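Local coordinates for protein nucleoside permease NupG (Escherichia coli K-12, PDB 7DLA) that imports a broad range of purine and pyrimidine nucleosides across the inner membrane by symport with protons, as a member of the major facilitator superfamily, at residues A[219-223]-A[390-394]; A[223-227]-A[291-295]; A[230-234]-A[380-384]. The protein carries 1 engineered substitution. All coordinates share one frame; numbering follows the deposited sequence.

Contact 1: residues A[219-223]-A[390-394]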
loop_
_atom_site.group_PDB
_atom_site.type_symbol
_atom_site.label_atom_id
_atom_site.label_comp_id
_atom_site.label_asym_id
_atom_site.label_seq_id
_atom_site.Cartn_x
_atom_site.Cartn_y
_atom_site.Cartn_z
ATOM N N LEU A 219 -2.892 -8.389 13.001
ATOM C CA LEU A 219 -3.992 -7.619 13.558
ATOM C C LEU A 219 -3.747 -6.140 13.370
ATOM O O LEU A 219 -4.675 -5.391 13.041
ATOM C CB LEU A 219 -4.162 -7.947 15.032
ATOM C CG LEU A 219 -4.874 -9.267 15.274
ATOM C CD1 LEU A 219 -5.386 -9.267 16.689
ATOM C CD2 LEU A 219 -5.987 -9.466 14.237
ATOM N N LEU A 220 -2.490 -5.707 13.554
ATOM C CA LEU A 220 -2.115 -4.313 13.338
ATOM C C LEU A 220 -2.143 -3.946 11.855
ATOM O O LEU A 220 -2.597 -2.855 11.496
ATOM C CB LEU A 220 -0.724 -4.051 13.924
ATOM C CG LEU A 220 -0.023 -2.682 13.812
ATOM C CD1 LEU A 220 0.431 -2.327 12.409
ATOM C CD2 LEU A 220 -0.910 -1.591 14.334
ATOM N N GLY A 221 -1.618 -4.824 10.989
ATOM C CA GLY A 221 -1.594 -4.544 9.568
ATOM C C GLY A 221 -2.984 -4.438 8.974
ATOM O O GLY A 221 -3.184 -3.766 7.962
ATOM N N ALA A 222 -3.969 -5.085 9.592
ATOM C CA ALA A 222 -5.305 -4.983 9.031
ATOM C C ALA A 222 -5.743 -3.528 8.905
ATOM O O ALA A 222 -6.394 -3.164 7.925
ATOM C CB ALA A 222 -6.300 -5.789 9.853
ATOM N N GLU A 223 -5.372 -2.664 9.843
ATOM C CA GLU A 223 -5.831 -1.284 9.725
ATOM C C GLU A 223 -4.881 -0.389 8.930
ATOM O O GLU A 223 -5.043 0.834 8.942
ATOM C CB GLU A 223 -6.087 -0.647 11.091
ATOM C CG GLU A 223 -4.840 -0.186 11.820
ATOM C CD GLU A 223 -5.070 -0.115 13.294
ATOM O OE1 GLU A 223 -5.934 -0.873 13.757
ATOM O OE2 GLU A 223 -4.406 0.681 13.994
ATOM N N TYR A 390 -10.205 0.292 18.140
ATOM C CA TYR A 390 -9.446 -0.929 17.897
ATOM C C TYR A 390 -7.952 -0.630 17.890
ATOM O O TYR A 390 -7.150 -1.456 18.362
ATOM C CB TYR A 390 -9.945 -1.606 16.615
ATOM C CG TYR A 390 -9.081 -2.686 15.974
ATOM C CD1 TYR A 390 -9.268 -4.032 16.255
ATOM C CD2 TYR A 390 -8.213 -2.368 14.956
ATOM C CE1 TYR A 390 -8.530 -5.012 15.616
ATOM C CE2 TYR A 390 -7.477 -3.334 14.311
ATOM C CZ TYR A 390 -7.635 -4.652 14.639
ATOM O OH TYR A 390 -6.871 -5.583 13.959
ATOM N N SER A 391 -7.569 0.574 17.439
ATOM C CA SER A 391 -6.192 1.020 17.635
ATOM C C SER A 391 -5.802 0.969 19.110
ATOM O O SER A 391 -4.681 0.576 19.446
ATOM C CB SER A 391 -5.998 2.433 17.075
ATOM O OG SER A 391 -5.921 2.422 15.664
ATOM N N VAL A 392 -6.723 1.364 19.997
ATOM C CA VAL A 392 -6.449 1.383 21.434
ATOM C C VAL A 392 -6.259 -0.028 21.967
ATOM O O VAL A 392 -5.351 -0.298 22.762
ATOM C CB VAL A 392 -7.580 2.100 22.188
ATOM C CG1 VAL A 392 -7.665 1.571 23.601
ATOM C CG2 VAL A 392 -7.329 3.569 22.233
ATOM N N VAL A 393 -7.147 -0.935 21.585
ATOM C CA VAL A 393 -6.980 -2.319 22.012
ATOM C C VAL A 393 -5.604 -2.816 21.600
ATOM O O VAL A 393 -4.860 -3.392 22.407
ATOM C CB VAL A 393 -8.096 -3.207 21.437
ATOM C CG1 VAL A 393 -7.816 -4.681 21.727
ATOM C CG2 VAL A 393 -9.475 -2.766 21.960
ATOM N N LEU A 394 -5.239 -2.573 20.336
ATOM C CA LEU A 394 -3.903 -2.934 19.856
ATOM C C LEU A 394 -2.794 -2.301 20.702
ATOM O O LEU A 394 -1.781 -2.948 20.993
ATOM C CB LEU A 394 -3.744 -2.546 18.385
ATOM C CG LEU A 394 -4.526 -3.391 17.377
ATOM C CD1 LEU A 394 -4.113 -2.977 15.984
ATOM C CD2 LEU A 394 -4.360 -4.912 17.582
#
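Leu220 and Leu394 mark the closest backbone approach, their CA atoms 6.9 Å apart, where the last turn of helix 208-222 lies beside the continuous turn 390-394 of helix 380-402. The first helix is coming undone here: Glu223 N bonds to Leu220 O, one residue short of the usual alpha spacing, and stays 4.3 Å from Leu219 O. That carbonyl is instead turned across the contact, toward the phenol of Tyr390 as a likely hydrogen-bond acceptor. The modelled 2.4 Å from Tyr390 OH to Leu219 O is shorter than a normal hydrogen bond, so the pairing is plausible but its exact geometry is doubtful. The phenol gets there because Tyr390 holds CG opposite its backbone N (chi1 165°), which sends the ring across the gap with its edge toward segment 219-223. Leu219 O and Glu223 OE1 both lie at that edge, near the ring plane. The carboxylate and ring planes are 57° apart, so the two groups are well away from coplanar.

The second oxygen of Glu223 has a different partner. Ser391 OG donates to Glu223 OE2 over 2.8 Å, coming from above the carboxylate plane at 46° to it. Apolar contact fills in between the two polar ones: Leu394 places CD1 3.6 Å from Leu220 CA, and CD1 also touches Leu220 CD2, whereas its other branch, CD2, meets Leu219 CB at 4.0 Å. Leu394 is therefore a wedge beneath the carboxylate and beside one face of the tyrosine ring.

The contact joins the seventh and twelfth transmembrane helices of this major facilitator transporter. Helix 253-299 closes one flank, with Trp291 touching both Glu223 and Ser391, and Leu360 of helix 342-371 packs on Leu219 and Ala222.

Contact 2: residues A[223-227]-A[291-295]; sequences ELQIT and WILRF
Arg294 meets Thr227 because its CG lies opposite the backbone N (chi1 -156°) and the chain then bends at chi2, while Thr227 turns OG1 toward it by setting that oxygen opposite its own backbone N. The hydroxyl oxygen becomes an acceptor for two guanidinium nitrogens. NH2 gives the main hydrogen bond to Thr227 OG1, bent at 144° and with the oxygen tilted out of the guanidinium plane; NE adds a weak one to the same OG1 over 3.1 Å. The methyl branch has a different neighbour, Thr227 CG2 lying 3.8 Å from Trp291 CZ3, in the plane of the indole at its edge.

The indole packs against the non-helical residues Glu223 and Leu224. Glu223 O stands 3.8 Å above one face of the Trp291 ring, near its rim, and Leu224 CD2 reaches Trp291 CZ2 at 3.4 Å, the two side chains crossing roughly at right angles. Phe295 comes in edge first: Glu223 OE2, whose hydrogen bond goes to Ser391, is 3.8 Å from Phe295 CE2, and the carboxylate and ring planes are nearly perpendicular at 85°. Ile226 CG2 touches the same ring at CE1, 4.1 Å away.

This is where the seventh transmembrane span breaks between helices 208-222 and 226-236, and helix 253-299 backs the break. Arg294 is held further by Ser260 of the eighth transmembrane span and by Ser314 of helix 305-335, which also brings Tyr318 against Thr227 and Asn326 against Leu224. Helix 380-402 adjoins through Ser391, which packs on Phe295.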
loop_
_atom_site.group_PDB
_atom_site.type_symbol
_atom_site.label_atom_id
_atom_site.label_comp_id
_atom_site.label_asym_id
_atom_site.label_seq_id
_atom_site.Cartn_x
_atom_site.Cartn_y
_atom_site.Cartn_z
ATOM N N GLU A 223 -5.372 -2.664 9.843
ATOM C CA GLU A 223 -5.831 -1.284 9.725
ATOM C C GLU A 223 -4.881 -0.389 8.930
ATOM O O GLU A 223 -5.043 0.834 8.942
ATOM C CB GLU A 223 -6.087 -0.647 11.091
ATOM C CG GLU A 223 -4.840 -0.186 11.820
ATOM C CD GLU A 223 -5.070 -0.115 13.294
ATOM O OE1 GLU A 223 -5.934 -0.873 13.757
ATOM O OE2 GLU A 223 -4.406 0.681 13.994
ATOM N N LEU A 224 -3.900 -0.956 8.234
ATOM C CA LEU A 224 -2.874 -0.105 7.631
ATOM C C LEU A 224 -3.425 0.736 6.484
ATOM O O LEU A 224 -3.059 1.910 6.348
ATOM C CB LEU A 224 -1.690 -0.949 7.153
ATOM C CG LEU A 224 -0.614 -1.260 8.190
ATOM C CD1 LEU A 224 0.483 -2.045 7.541
ATOM C CD2 LEU A 224 -0.058 0.020 8.767
ATOM N N GLN A 225 -4.217 0.120 5.605
ATOM C CA GLN A 225 -4.718 0.781 4.370
ATOM C C GLN A 225 -6.127 1.357 4.503
ATOM O O GLN A 225 -6.564 1.992 3.558
ATOM C CB GLN A 225 -4.805 -0.254 3.257
ATOM C CG GLN A 225 -3.729 -1.313 3.341
ATOM C CD GLN A 225 -2.476 -0.819 2.675
ATOM O OE1 GLN A 225 -2.398 0.323 2.253
ATOM N NE2 GLN A 225 -1.481 -1.676 2.588
ATOM N N ILE A 226 -6.781 1.192 5.645
ATOM C CA ILE A 226 -8.187 1.644 5.867
ATOM C C ILE A 226 -8.360 3.096 5.449
ATOM O O ILE A 226 -9.314 3.399 4.773
ATOM C CB ILE A 226 -8.573 1.479 7.339
ATOM C CG1 ILE A 226 -8.781 0.016 7.699
ATOM C CG2 ILE A 226 -9.806 2.297 7.645
ATOM C CD1 ILE A 226 -9.350 -0.145 9.047
ATOM N N THR A 227 -7.448 3.950 5.882
ATOM C CA THR A 227 -7.438 5.387 5.549
ATOM C C THR A 227 -7.294 5.540 4.031
ATOM O O THR A 227 -7.990 6.361 3.451
ATOM C CB THR A 227 -6.283 5.992 6.340
ATOM O OG1 THR A 227 -5.866 7.216 5.756
ATOM C CG2 THR A 227 -5.107 5.046 6.375
ATOM N N TRP A 291 -1.580 5.651 15.137
ATOM C CA TRP A 291 -2.819 5.224 14.481
ATOM C C TRP A 291 -4.053 5.678 15.254
ATOM O O TRP A 291 -5.068 6.074 14.654
ATOM C CB TRP A 291 -2.852 3.710 14.281
ATOM C CG TRP A 291 -2.091 3.253 13.085
ATOM C CD1 TRP A 291 -0.928 2.538 13.060
ATOM C CD2 TRP A 291 -2.419 3.535 11.713
ATOM N NE1 TRP A 291 -0.531 2.328 11.748
ATOM C CE2 TRP A 291 -1.428 2.934 10.910
ATOM C CE3 TRP A 291 -3.465 4.232 11.086
ATOM C CZ2 TRP A 291 -1.448 3.012 9.514
ATOM C CZ3 TRP A 291 -3.484 4.308 9.690
ATOM C CH2 TRP A 291 -2.483 3.702 8.922
ATOM N N ILE A 292 -3.996 5.599 16.585
ATOM C CA ILE A 292 -5.082 6.127 17.409
ATOM C C ILE A 292 -5.348 7.566 17.023
ATOM O O ILE A 292 -6.471 7.934 16.646
ATOM C CB ILE A 292 -4.732 6.040 18.904
ATOM C CG1 ILE A 292 -4.428 4.607 19.322
ATOM C CG2 ILE A 292 -5.869 6.648 19.745
ATOM C CD1 ILE A 292 -3.982 4.502 20.755
ATOM N N LEU A 293 -4.298 8.394 17.142
ATOM C CA LEU A 293 -4.434 9.819 16.836
ATOM C C LEU A 293 -4.994 10.054 15.437
ATOM O O LEU A 293 -5.848 10.929 15.231
ATOM C CB LEU A 293 -3.092 10.503 16.959
ATOM C CG LEU A 293 -2.649 11.064 18.281
ATOM C CD1 LEU A 293 -1.144 11.024 18.249
ATOM C CD2 LEU A 293 -3.119 12.494 18.371
ATOM N N ARG A 294 -4.518 9.285 14.463
ATOM C CA ARG A 294 -4.969 9.422 13.086
ATOM C C ARG A 294 -6.483 9.244 13.009
ATOM O O ARG A 294 -7.215 10.169 12.616
ATOM C CB ARG A 294 -4.226 8.388 12.231
ATOM C CG ARG A 294 -4.062 8.628 10.728
ATOM C CD ARG A 294 -5.364 8.560 9.946
ATOM N NE ARG A 294 -5.137 8.518 8.497
ATOM C CZ ARG A 294 -4.795 9.534 7.711
ATOM N NH1 ARG A 294 -4.624 10.756 8.209
ATOM N NH2 ARG A 294 -4.622 9.304 6.414
ATOM N N PHE A 295 -6.971 8.068 13.431
ATOM C CA PHE A 295 -8.408 7.797 13.350
ATOM C C PHE A 295 -9.218 8.758 14.227
ATOM O O PHE A 295 -10.326 9.159 13.855
ATOM C CB PHE A 295 -8.698 6.357 13.751
ATOM C CG PHE A 295 -8.105 5.322 12.825
ATOM C CD1 PHE A 295 -8.435 5.286 11.484
ATOM C CD2 PHE A 295 -7.244 4.342 13.325
ATOM C CE1 PHE A 295 -7.904 4.316 10.641
ATOM C CE2 PHE A 295 -6.709 3.371 12.491
ATOM C CZ PHE A 295 -7.041 3.367 11.140
#

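Contact 3: residues A[230-234]-A[380-384]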
loop_
_atom_site.group_PDB
_atom_site.type_symbol
_atom_site.label_atom_id
_atom_site.label_comp_id
_atom_site.label_asym_id
_atom_site.label_seq_id
_atom_site.Cartn_x
_atom_site.Cartn_y
_atom_site.Cartn_z
ATOM N N PHE A 230 -10.773 4.339 2.375
ATOM C CA PHE A 230 -12.014 5.091 2.449
ATOM C C PHE A 230 -11.842 6.550 2.818
ATOM O O PHE A 230 -12.842 7.205 3.101
ATOM C CB PHE A 230 -12.996 4.459 3.445
ATOM C CG PHE A 230 -13.364 3.040 3.126
ATOM C CD1 PHE A 230 -14.424 2.764 2.271
ATOM C CD2 PHE A 230 -12.687 1.985 3.724
ATOM C CE1 PHE A 230 -14.765 1.458 1.986
ATOM C CE2 PHE A 230 -13.020 0.681 3.443
ATOM C CZ PHE A 230 -14.050 0.412 2.572
ATOM N N GLY A 231 -10.628 7.089 2.845
ATOM C CA GLY A 231 -10.472 8.460 3.291
ATOM C C GLY A 231 -10.990 9.426 2.252
ATOM O O GLY A 231 -11.581 10.462 2.575
ATOM N N ASN A 232 -10.810 9.076 0.988
ATOM C CA ASN A 232 -11.340 9.905 -0.072
ATOM C C ASN A 232 -12.868 9.848 -0.059
ATOM O O ASN A 232 -13.540 10.864 -0.292
ATOM C CB ASN A 232 -10.764 9.425 -1.401
ATOM C CG ASN A 232 -11.311 10.173 -2.568
ATOM O OD1 ASN A 232 -12.403 9.898 -3.063
ATOM N ND2 ASN A 232 -10.522 11.129 -3.051
ATOM N N THR A 233 -13.435 8.665 0.245
ATOM C CA THR A 233 -14.891 8.535 0.361
ATOM C C THR A 233 -15.419 9.285 1.568
ATOM O O THR A 233 -16.507 9.861 1.510
ATOM C CB THR A 233 -15.308 7.064 0.433
ATOM O OG1 THR A 233 -14.632 6.312 -0.588
ATOM C CG2 THR A 233 -16.798 6.922 0.240
ATOM N N PHE A 234 -14.648 9.316 2.650
ATOM C CA PHE A 234 -15.044 10.072 3.827
ATOM C C PHE A 234 -14.995 11.572 3.559
ATOM O O PHE A 234 -15.855 12.319 4.038
ATOM C CB PHE A 234 -14.173 9.653 5.018
ATOM C CG PHE A 234 -14.029 10.704 6.079
ATOM C CD1 PHE A 234 -15.112 11.057 6.873
ATOM C CD2 PHE A 234 -12.837 11.387 6.247
ATOM C CE1 PHE A 234 -14.993 12.042 7.847
ATOM C CE2 PHE A 234 -12.706 12.369 7.227
ATOM C CZ PHE A 234 -13.784 12.700 8.022
ATOM N N TRP A 380 -19.638 8.557 9.456
ATOM C CA TRP A 380 -18.189 8.416 9.472
ATOM C C TRP A 380 -17.615 8.607 10.873
ATOM O O TRP A 380 -16.674 7.898 11.244
ATOM C CB TRP A 380 -17.532 9.367 8.460
ATOM C CG TRP A 380 -17.654 8.909 7.041
ATOM C CD1 TRP A 380 -18.411 9.459 6.043
ATOM C CD2 TRP A 380 -17.023 7.761 6.478
ATOM N NE1 TRP A 380 -18.268 8.730 4.882
ATOM C CE2 TRP A 380 -17.418 7.685 5.125
ATOM C CE3 TRP A 380 -16.158 6.790 6.986
ATOM C CZ2 TRP A 380 -16.973 6.677 4.276
ATOM C CZ3 TRP A 380 -15.716 5.790 6.148
ATOM C CH2 TRP A 380 -16.120 5.742 4.805
ATOM N N GLN A 381 -18.164 9.536 11.670
ATOM C CA GLN A 381 -17.627 9.761 13.011
ATOM C C GLN A 381 -17.537 8.445 13.782
ATOM O O GLN A 381 -16.454 8.057 14.235
ATOM C CB GLN A 381 -18.475 10.790 13.764
ATOM C CG GLN A 381 -17.641 11.558 14.773
ATOM C CD GLN A 381 -18.385 12.595 15.578
ATOM O OE1 GLN A 381 -19.303 12.265 16.317
ATOM N NE2 GLN A 381 -17.954 13.859 15.477
ATOM N N THR A 382 -18.657 7.710 13.870
ATOM C CA THR A 382 -18.676 6.405 14.532
ATOM C C THR A 382 -17.732 5.396 13.878
ATOM O O THR A 382 -17.066 4.625 14.577
ATOM C CB THR A 382 -20.100 5.871 14.562
ATOM O OG1 THR A 382 -20.894 6.774 15.329
ATOM C CG2 THR A 382 -20.162 4.469 15.167
ATOM N N VAL A 383 -17.692 5.344 12.547
ATOM C CA VAL A 383 -16.751 4.453 11.870
ATOM C C VAL A 383 -15.331 4.695 12.385
ATOM O O VAL A 383 -14.645 3.769 12.859
ATOM C CB VAL A 383 -16.856 4.651 10.345
ATOM C CG1 VAL A 383 -15.920 3.743 9.602
ATOM C CG2 VAL A 383 -18.280 4.408 9.868
ATOM N N TRP A 384 -14.896 5.968 12.361
ATOM C CA TRP A 384 -13.532 6.316 12.771
ATOM C C TRP A 384 -13.304 6.090 14.258
ATOM O O TRP A 384 -12.185 5.790 14.679
ATOM C CB TRP A 384 -13.174 7.762 12.405
ATOM C CG TRP A 384 -13.184 8.024 10.932
ATOM C CD1 TRP A 384 -13.821 9.048 10.285
ATOM C CD2 TRP A 384 -12.578 7.219 9.905
ATOM N NE1 TRP A 384 -13.631 8.943 8.929
ATOM C CE2 TRP A 384 -12.881 7.827 8.669
ATOM C CE3 TRP A 384 -11.804 6.053 9.913
ATOM C CZ2 TRP A 384 -12.427 7.314 7.456
ATOM C CZ3 TRP A 384 -11.366 5.537 8.720
ATOM C CH2 TRP A 384 -11.671 6.172 7.501
#
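Ring-on-ring contacts dominate where Phe234 meets Trp380 and Trp384. Both pairs are T-shaped, but Phe234 plays opposite parts in them. It turns its edge to the face of Trp380, with the centroids of the phenyl and the five-membered ring 5.1 Å apart and the planes at 69°. It offers its own face to the edge of Trp384, whose NE1 stands 3.2 Å above the plane of Phe234, over the ring centre, the planes being 84° apart. Phe234 can do both because its CG lies opposite the backbone N, which carries the ring across toward helix 380-402.

The three residues form a buried aromatic cluster between the seventh and twelfth transmembrane helices of the major facilitator fold, here running roughly antiparallel at 151°, with segment axes 12.1 Å apart at closest approach. Phe298 of helix 253-299 extends it, meeting both Phe234 and Trp384.

CH-pi and aliphatic contacts make up the rest. Phe234 CA sits over the face of Trp380, 3.8 Å from the centroid of its five-membered ring. At the far end of that indole, Phe230 CB lies 3.6 Å from Trp380 CH2, and Thr233 CG2 is 4.0 Å from Trp380 CZ2, while the Thr233 hydroxyl is hydrogen-bonded to Ser27.

Overall arrangement
The three contacts follow the seventh transmembrane span in order, 219-223, 223-227 and 230-234, across the break between helices 208-222 and 226-236. Contacts 1 and 2 share Glu223, touch, and have centres about 8 Å apart. The centre of contact 3 is about 11 Å from that of contact 2, where Trp384 touches Ile226 and Phe295, and about 16 Å from that of contact 1, without touching it. Along the chain, contacts 2 and 3 interleave. The broken span is thus tied to helix 380-402 before and after the break, with helix 253-299 holding the middle. The seventh, ninth and twelfth spans all belong to the C-terminal six-helix half of the major facilitator fold, so the contacts are internal to one half.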